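Local coordinates for protein glucose-6-phosphate dehydrogenase (Trypanosoma cruzi, PDB 5AQ1) that catalyses the oxidation of glucose 6-phosphate with reduction of NADP+ to NADPH, the entry step of the pentose phosphate pathway, at residues Asp120-Arg123 with Leu124-Ile128; Gly257-Phe260 with Asp261-Ile265; Ala497-Phe500 with Ile501-Gly505. All blocks are in the same frame, centred on the assembly; numbering follows the deposited sequence.

Contact 1: residues Asp120-Arg123 with Leu124-Ile128; sequences DFAR and LNERI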
loop_
_atom_site.group_PDB
_atom_site.type_symbol
_atom_site.label_atom_id
_atom_site.label_comp_id
_atom_site.label_asym_id
_atom_site.label_seq_id
_atom_site.Cartn_x
_atom_site.Cartn_y
_atom_site.Cartn_z
ATOM N N ASP B 120 -60.577 7.627 -17.558
ATOM C CA ASP B 120 -60.147 6.287 -17.166
ATOM C C ASP B 120 -59.232 6.291 -15.937
ATOM O O ASP B 120 -59.256 5.347 -15.143
ATOM C CB ASP B 120 -59.461 5.589 -18.342
ATOM C CG ASP B 120 -60.413 5.314 -19.492
ATOM O OD1 ASP B 120 -61.581 4.950 -19.234
ATOM O OD2 ASP B 120 -59.991 5.450 -20.660
ATOM N N PHE B 121 -58.431 7.342 -15.780
ATOM C CA PHE B 121 -57.611 7.503 -14.579
ATOM C C PHE B 121 -58.455 7.909 -13.371
ATOM O O PHE B 121 -58.088 7.625 -12.229
ATOM C CB PHE B 121 -56.482 8.510 -14.818
ATOM C CG PHE B 121 -55.445 8.020 -15.787
ATOM C CD1 PHE B 121 -54.496 7.086 -15.392
ATOM C CD2 PHE B 121 -55.430 8.470 -17.099
ATOM C CE1 PHE B 121 -53.544 6.622 -16.283
ATOM C CE2 PHE B 121 -54.480 8.008 -17.995
ATOM C CZ PHE B 121 -53.536 7.083 -17.585
ATOM N N ALA B 122 -59.579 8.572 -13.625
ATOM C CA ALA B 122 -60.569 8.834 -12.585
ATOM C C ALA B 122 -61.238 7.528 -12.145
ATOM O O ALA B 122 -61.432 7.303 -10.951
ATOM C CB ALA B 122 -61.613 9.824 -13.079
ATOM N N ARG B 123 -61.592 6.680 -13.110
ATOM C CA ARG B 123 -62.138 5.353 -12.811
ATOM C C ARG B 123 -61.143 4.520 -12.010
ATOM O O ARG B 123 -61.523 3.851 -11.044
ATOM C CB ARG B 123 -62.518 4.607 -14.096
ATOM C CG ARG B 123 -63.804 5.092 -14.742
ATOM C CD ARG B 123 -64.029 4.487 -16.123
ATOM N NE ARG B 123 -64.046 3.022 -16.100
ATOM C CZ ARG B 123 -63.121 2.220 -16.639
ATOM N NH1 ARG B 123 -62.059 2.709 -17.281
ATOM N NH2 ARG B 123 -63.262 0.903 -16.542
ATOM N N LEU B 124 -59.875 4.559 -12.422
ATOM C CA LEU B 124 -58.797 3.850 -11.724
ATOM C C LEU B 124 -58.694 4.298 -10.269
ATOM O O LEU B 124 -58.628 3.469 -9.359
ATOM C CB LEU B 124 -57.457 4.077 -12.435
ATOM C CG LEU B 124 -56.185 3.491 -11.800
ATOM C CD1 LEU B 124 -56.300 1.990 -11.583
ATOM C CD2 LEU B 124 -54.967 3.810 -12.654
ATOM N N ASN B 125 -58.687 5.612 -10.063
ATOM C CA ASN B 125 -58.647 6.190 -8.723
ATOM C C ASN B 125 -59.785 5.678 -7.839
ATOM O O ASN B 125 -59.576 5.332 -6.676
ATOM C CB ASN B 125 -58.708 7.715 -8.819
ATOM C CG ASN B 125 -58.551 8.395 -7.473
ATOM O OD1 ASN B 125 -57.478 8.375 -6.881
ATOM N ND2 ASN B 125 -59.623 9.009 -6.988
ATOM N N GLU B 126 -60.986 5.633 -8.407
ATOM C CA GLU B 126 -62.186 5.213 -7.676
ATOM C C GLU B 126 -62.145 3.742 -7.297
ATOM O O GLU B 126 -62.604 3.358 -6.220
ATOM C CB GLU B 126 -63.437 5.486 -8.512
ATOM C CG GLU B 126 -63.742 6.964 -8.654
ATOM C CD GLU B 126 -64.726 7.264 -9.763
ATOM O OE1 GLU B 126 -65.533 6.383 -10.139
ATOM O OE2 GLU B 126 -64.677 8.402 -10.273
ATOM N N ARG B 127 -61.617 2.923 -8.199
ATOM C CA ARG B 127 -61.451 1.505 -7.939
ATOM C C ARG B 127 -60.455 1.294 -6.800
ATOM O O ARG B 127 -60.659 0.435 -5.939
ATOM C CB ARG B 127 -60.977 0.800 -9.204
ATOM C CG ARG B 127 -60.816 -0.702 -9.064
ATOM C CD ARG B 127 -62.118 -1.392 -8.673
ATOM N NE ARG B 127 -62.170 -2.742 -9.230
ATOM C CZ ARG B 127 -62.547 -3.035 -10.475
ATOM N NH1 ARG B 127 -62.931 -2.078 -11.321
ATOM N NH2 ARG B 127 -62.543 -4.300 -10.882
ATOM N N ILE B 128 -59.389 2.090 -6.800
ATOM C CA ILE B 128 -58.414 2.065 -5.714
ATOM C C ILE B 128 -59.075 2.519 -4.417
ATOM O O ILE B 128 -58.891 1.887 -3.378
ATOM C CB ILE B 128 -57.185 2.951 -6.017
ATOM C CG1 ILE B 128 -56.374 2.358 -7.174
ATOM C CG2 ILE B 128 -56.294 3.079 -4.787
ATOM C CD1 ILE B 128 -55.362 3.310 -7.773
#
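Leu124 sets its CG anti to the backbone N (chi1 176°), while Phe121, three residues earlier, holds its CG beside the backbone N (chi1 -68°); Phe121 CD1 lies 4.3 Å from Leu124 CD2, the methyl coming obliquely to the ring in a loose apolar touch. The backbone beneath carries most of the contact. Four successive i to i+4 hydrogen bonds, from Leu124 N to Asp120 O through Arg127 N to Arg123 O, span 2.9 to 3.1 Å between N and O and leave the series unbroken. On the same helix Arg123 folds back at chi3 (57°), which brings NH1 to 3.0 Å from Asp120 OD1 in a salt bridge whose hydrogen bond is weak and bent. Each partner is also held from outside: Asp120 OD2 by the hydroxyl of Ser114, Arg123 NH2 by the carbonyl of Thr112. Asn125 turns its amide oxygen to Arg144. Leu124 rests on Leu69, Tyr71, Met111 and Val36, so the buried flank of the turn faces the parallel strands, whereas Arg123 and Glu126 lie exposed. The arrangement is that of an amphipathic helix, 118-134, packed on the parallel sheet of the dinucleotide-binding Rossmann-like domain.

Contact 2: residues Gly257-Phe260 with Asp261-Ile265; sequences GGYF and DSIGI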
loop_
_atom_site.group_PDB
_atom_site.type_symbol
_atom_site.label_atom_id
_atom_site.label_comp_id
_atom_site.label_asym_id
_atom_site.label_seq_id
_atom_site.Cartn_x
_atom_site.Cartn_y
_atom_site.Cartn_z
ATOM N N GLY B 257 -40.083 -8.886 -33.636
ATOM C CA GLY B 257 -40.746 -7.929 -34.517
ATOM C C GLY B 257 -39.824 -6.788 -34.916
ATOM O O GLY B 257 -40.291 -5.709 -35.283
ATOM N N GLY B 258 -38.513 -7.034 -34.853
ATOM C CA GLY B 258 -37.505 -6.028 -35.184
ATOM C C GLY B 258 -37.355 -4.931 -34.146
ATOM O O GLY B 258 -36.818 -3.866 -34.444
ATOM N N TYR B 259 -37.822 -5.186 -32.926
ATOM C CA TYR B 259 -37.738 -4.210 -31.841
ATOM C C TYR B 259 -36.285 -3.924 -31.458
ATOM O O TYR B 259 -35.941 -2.807 -31.065
ATOM C CB TYR B 259 -38.508 -4.723 -30.622
ATOM C CG TYR B 259 -38.468 -3.803 -29.422
ATOM C CD1 TYR B 259 -38.984 -2.509 -29.494
ATOM C CD2 TYR B 259 -37.926 -4.230 -28.210
ATOM C CE1 TYR B 259 -38.955 -1.663 -28.396
ATOM C CE2 TYR B 259 -37.894 -3.392 -27.105
ATOM C CZ TYR B 259 -38.410 -2.110 -27.200
ATOM O OH TYR B 259 -38.383 -1.274 -26.102
ATOM N N PHE B 260 -35.442 -4.945 -31.580
ATOM C CA PHE B 260 -34.032 -4.848 -31.219
ATOM C C PHE B 260 -33.217 -3.987 -32.192
ATOM O O PHE B 260 -32.231 -3.366 -31.792
ATOM C CB PHE B 260 -33.433 -6.256 -31.137
ATOM C CG PHE B 260 -32.046 -6.297 -30.572
ATOM C CD1 PHE B 260 -31.839 -6.399 -29.203
ATOM C CD2 PHE B 260 -30.938 -6.247 -31.411
ATOM C CE1 PHE B 260 -30.556 -6.440 -28.680
ATOM C CE2 PHE B 260 -29.654 -6.289 -30.894
ATOM C CZ PHE B 260 -29.463 -6.385 -29.527
ATOM N N ASP B 261 -33.632 -3.935 -33.457
ATOM C CA ASP B 261 -32.840 -3.279 -34.504
ATOM C C ASP B 261 -32.533 -1.806 -34.232
ATOM O O ASP B 261 -31.431 -1.333 -34.522
ATOM C CB ASP B 261 -33.531 -3.403 -35.861
ATOM C CG ASP B 261 -32.625 -3.009 -37.009
ATOM O OD1 ASP B 261 -31.593 -3.684 -37.203
ATOM O OD2 ASP B 261 -32.944 -2.026 -37.712
ATOM N N SER B 262 -33.508 -1.087 -33.686
ATOM C CA SER B 262 -33.327 0.323 -33.366
ATOM C C SER B 262 -32.601 0.527 -32.035
ATOM O O SER B 262 -32.231 1.649 -31.710
ATOM C CB SER B 262 -34.681 1.035 -33.329
ATOM O OG SER B 262 -35.542 0.446 -32.367
ATOM N N ILE B 263 -32.396 -0.550 -31.277
ATOM C CA ILE B 263 -31.796 -0.471 -29.946
ATOM C C ILE B 263 -30.330 -0.912 -29.964
ATOM O O ILE B 263 -29.438 -0.118 -29.650
ATOM C CB ILE B 263 -32.603 -1.310 -28.926
ATOM C CG1 ILE B 263 -34.046 -0.805 -28.867
ATOM C CG2 ILE B 263 -31.989 -1.225 -27.534
ATOM C CD1 ILE B 263 -34.990 -1.703 -28.097
ATOM N N GLY B 264 -30.082 -2.170 -30.324
ATOM C CA GLY B 264 -28.721 -2.715 -30.350
ATOM C C GLY B 264 -28.250 -3.178 -28.983
ATOM O O GLY B 264 -28.857 -2.855 -27.964
ATOM N N ILE B 265 -27.156 -3.935 -28.968
ATOM C CA ILE B 265 -26.662 -4.567 -27.736
ATOM C C ILE B 265 -26.141 -3.559 -26.702
ATOM O O ILE B 265 -26.205 -3.811 -25.499
ATOM C CB ILE B 265 -25.575 -5.637 -28.043
ATOM C CG1 ILE B 265 -25.318 -6.550 -26.834
ATOM C CG2 ILE B 265 -24.269 -4.992 -28.501
ATOM C CD1 ILE B 265 -26.493 -7.424 -26.454
#
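A tight turn leading into helix 264-282 forms this contact, next to both ligand sites: Tyr259 belongs to the NADPH pocket and touches the cofactor, and the side chain of Phe260 comes within about 5 Å of the bound glucose 6-phosphate. Gly258, at positive phi, leads into the turn, and Asp261 N makes a weak bond of 3.3 Å back to Gly258 O. The carbonyl of Phe260 then takes two hydrogen bonds. Ile263 N reaches it at 2.9 Å from well above the carbonyl plane, whereas Gly264 N, also at 2.9 Å, lies almost in line with the C=O bond. Gly264, again at positive phi, turns the chain from here toward helix 264-282.

Ile263 places CD1 over one face of the Tyr259 ring, 3.7 Å from the centroid and 20° off its normal, a CH-pi contact displaced toward the CE2-CZ side, with CD1 3.5 Å from CE2. The Phe260 ring, swung out with CG anti to the backbone N (chi1 -171°), lies against the Gly264 peptide; Gly264 N sits over its centre, and CZ comes to 3.4 Å from Ile265 N. Asp261 leads its carboxylate away from 257-260, where OD1 is hydrogen-bonded with the hydroxyls of Ser339 and Tyr329, while Phe260 and Ile263 also touch Asp268 of the glucose 6-phosphate pocket. The chemistry is therefore mostly apolar and backbone-borne: the Phe260 carbonyl, accepting two N-H groups, ties the turn together, and the methyl over one face of Tyr259 would be expected to restrict that ring, which touches the cofactor.

Contact 3: residues Ala497-Phe500 with Ile501-Gly505; sequences AQEF and IRISG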
loop_
_atom_site.group_PDB
_atom_site.type_symbol
_atom_site.label_atom_id
_atom_site.label_comp_id
_atom_site.label_asym_id
_atom_site.label_seq_id
_atom_site.Cartn_x
_atom_site.Cartn_y
_atom_site.Cartn_z
ATOM N N ALA B 497 -12.507 -9.974 -31.770
ATOM C CA ALA B 497 -12.920 -9.630 -30.412
ATOM C C ALA B 497 -11.949 -10.212 -29.389
ATOM O O ALA B 497 -11.578 -9.538 -28.433
ATOM C CB ALA B 497 -14.330 -10.122 -30.139
ATOM N N GLN B 498 -11.532 -11.459 -29.591
ATOM C CA GLN B 498 -10.566 -12.098 -28.689
ATOM C C GLN B 498 -9.194 -11.442 -28.752
ATOM O O GLN B 498 -8.529 -11.292 -27.729
ATOM C CB GLN B 498 -10.431 -13.597 -28.992
ATOM C CG GLN B 498 -11.653 -14.424 -28.610
ATOM C CD GLN B 498 -12.015 -14.307 -27.135
ATOM O OE1 GLN B 498 -11.151 -14.078 -26.283
ATOM N NE2 GLN B 498 -13.302 -14.459 -26.828
ATOM N N GLU B 499 -8.771 -11.058 -29.952
ATOM C CA GLU B 499 -7.499 -10.365 -30.120
ATOM C C GLU B 499 -7.553 -8.983 -29.470
ATOM O O GLU B 499 -6.592 -8.557 -28.834
ATOM C CB GLU B 499 -7.135 -10.259 -31.606
ATOM C CG GLU B 499 -5.794 -9.590 -31.898
ATOM C CD GLU B 499 -4.626 -10.194 -31.130
ATOM O OE1 GLU B 499 -4.652 -11.409 -30.825
ATOM O OE2 GLU B 499 -3.671 -9.447 -30.834
ATOM N N PHE B 500 -8.683 -8.297 -29.619
ATOM C CA PHE B 500 -8.890 -7.006 -28.961
ATOM C C PHE B 500 -8.813 -7.134 -27.439
ATOM O O PHE B 500 -8.217 -6.287 -26.775
ATOM C CB PHE B 500 -10.233 -6.397 -29.370
ATOM C CG PHE B 500 -10.548 -5.102 -28.674
ATOM C CD1 PHE B 500 -9.887 -3.935 -29.024
ATOM C CD2 PHE B 500 -11.502 -5.052 -27.665
ATOM C CE1 PHE B 500 -10.171 -2.738 -28.381
ATOM C CE2 PHE B 500 -11.792 -3.861 -27.021
ATOM C CZ PHE B 500 -11.126 -2.701 -27.380
ATOM N N ILE B 501 -9.419 -8.189 -26.898
ATOM C CA ILE B 501 -9.380 -8.447 -25.459
ATOM C C ILE B 501 -7.947 -8.700 -24.994
ATOM O O ILE B 501 -7.527 -8.175 -23.961
ATOM C CB ILE B 501 -10.293 -9.635 -25.067
ATOM C CG1 ILE B 501 -11.762 -9.229 -25.209
ATOM C CG2 ILE B 501 -10.027 -10.084 -23.633
ATOM C CD1 ILE B 501 -12.741 -10.386 -25.176
ATOM N N ARG B 502 -7.202 -9.490 -25.763
ATOM C CA ARG B 502 -5.836 -9.849 -25.400
ATOM C C ARG B 502 -4.925 -8.623 -25.327
ATOM O O ARG B 502 -4.228 -8.435 -24.332
ATOM C CB ARG B 502 -5.263 -10.873 -26.383
ATOM C CG ARG B 502 -3.971 -11.528 -25.909
ATOM C CD ARG B 502 -3.245 -12.245 -27.041
ATOM N NE ARG B 502 -2.851 -11.323 -28.105
ATOM C CZ ARG B 502 -1.844 -10.451 -28.029
ATOM N NH1 ARG B 502 -1.089 -10.360 -26.936
ATOM N NH2 ARG B 502 -1.584 -9.658 -29.063
ATOM N N ILE B 503 -4.944 -7.784 -26.364
ATOM C CA ILE B 503 -4.085 -6.595 -26.383
ATOM C C ILE B 503 -4.546 -5.549 -25.370
ATOM O O ILE B 503 -3.759 -4.705 -24.950
ATOM C CB ILE B 503 -3.968 -5.931 -27.780
ATOM C CG1 ILE B 503 -5.266 -5.226 -28.195
ATOM C CG2 ILE B 503 -3.531 -6.939 -28.834
ATOM C CD1 ILE B 503 -5.036 -3.821 -28.716
ATOM N N SER B 504 -5.825 -5.601 -24.995
ATOM C CA SER B 504 -6.368 -4.710 -23.974
ATOM C C SER B 504 -5.816 -5.009 -22.576
ATOM O O SER B 504 -5.888 -4.153 -21.694
ATOM C CB SER B 504 -7.898 -4.779 -23.947
ATOM O OG SER B 504 -8.463 -4.250 -25.133
ATOM N N GLY B 505 -5.292 -6.217 -22.368
ATOM C CA GLY B 505 -4.599 -6.550 -21.124
ATOM C C GLY B 505 -5.181 -7.686 -20.301
ATOM O O GLY B 505 -4.674 -7.974 -19.222
#
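Side chains and backbone of the last turns of helix 495-504 meet in this local contact, where the helix lies against the large mixed sheet of the C-terminal domain. Glu499 and Arg502 run side by side on its exposed flank and form a salt bridge. Arg502 grips the carboxylate side-on: NE donates almost straight to OE1 of Glu499 at 3.3 Å, and NH2 meets the syn lone pair of Glu499 OE2 at 2.7 Å. The two planes are 41° apart, so the pair is twisted rather than coplanar. The bend of Glu499 at chi2 (52°) carries its carboxylate along the helix toward Arg502. Beyond them the helix ends in a Schellman motif, in which Gly505, at positive phi, bonds through N to Arg502 O at 3.1 Å and weakly to Ile501 O. Ser504 holds Phe500 O twice: its N donates at 3.1 Å and its OG at 2.6 Å, from opposite faces of the carbonyl plane. The same hydroxyl lies over the centre of one face of the Phe500 ring, OG standing 3.7 Å above the ring plane, and is also hydrogen-bonded with Arg348 NH1. On the sheet side Ile501 packs on Ile362 and Arg364, Ala497 on Phe344 and Val346, and Phe500 on Val346 and Arg348.

All three contacts are partly buried and local; contacts 2 and 3 both fall in the C-terminal domain, contact 1 in the coenzyme domain. Contacts 1 and 3 lie on opposite sides of the chain's centre, their own centres about 56 Å apart, and each sets a helix with one exposed flank against a sheet, parallel in the first and mixed in the second. Contact 2, about 27 Å from contact 3 centre to centre, is an irregular turn beside cofactor and substrate. Its chemistry is aromatic and backbone-based, with no ion pair between its segments, whereas contact 1 carries a weakly bonded Asp-Arg bridge within 120-123 and contact 3 a two-pronged Glu-Arg bridge across its segments.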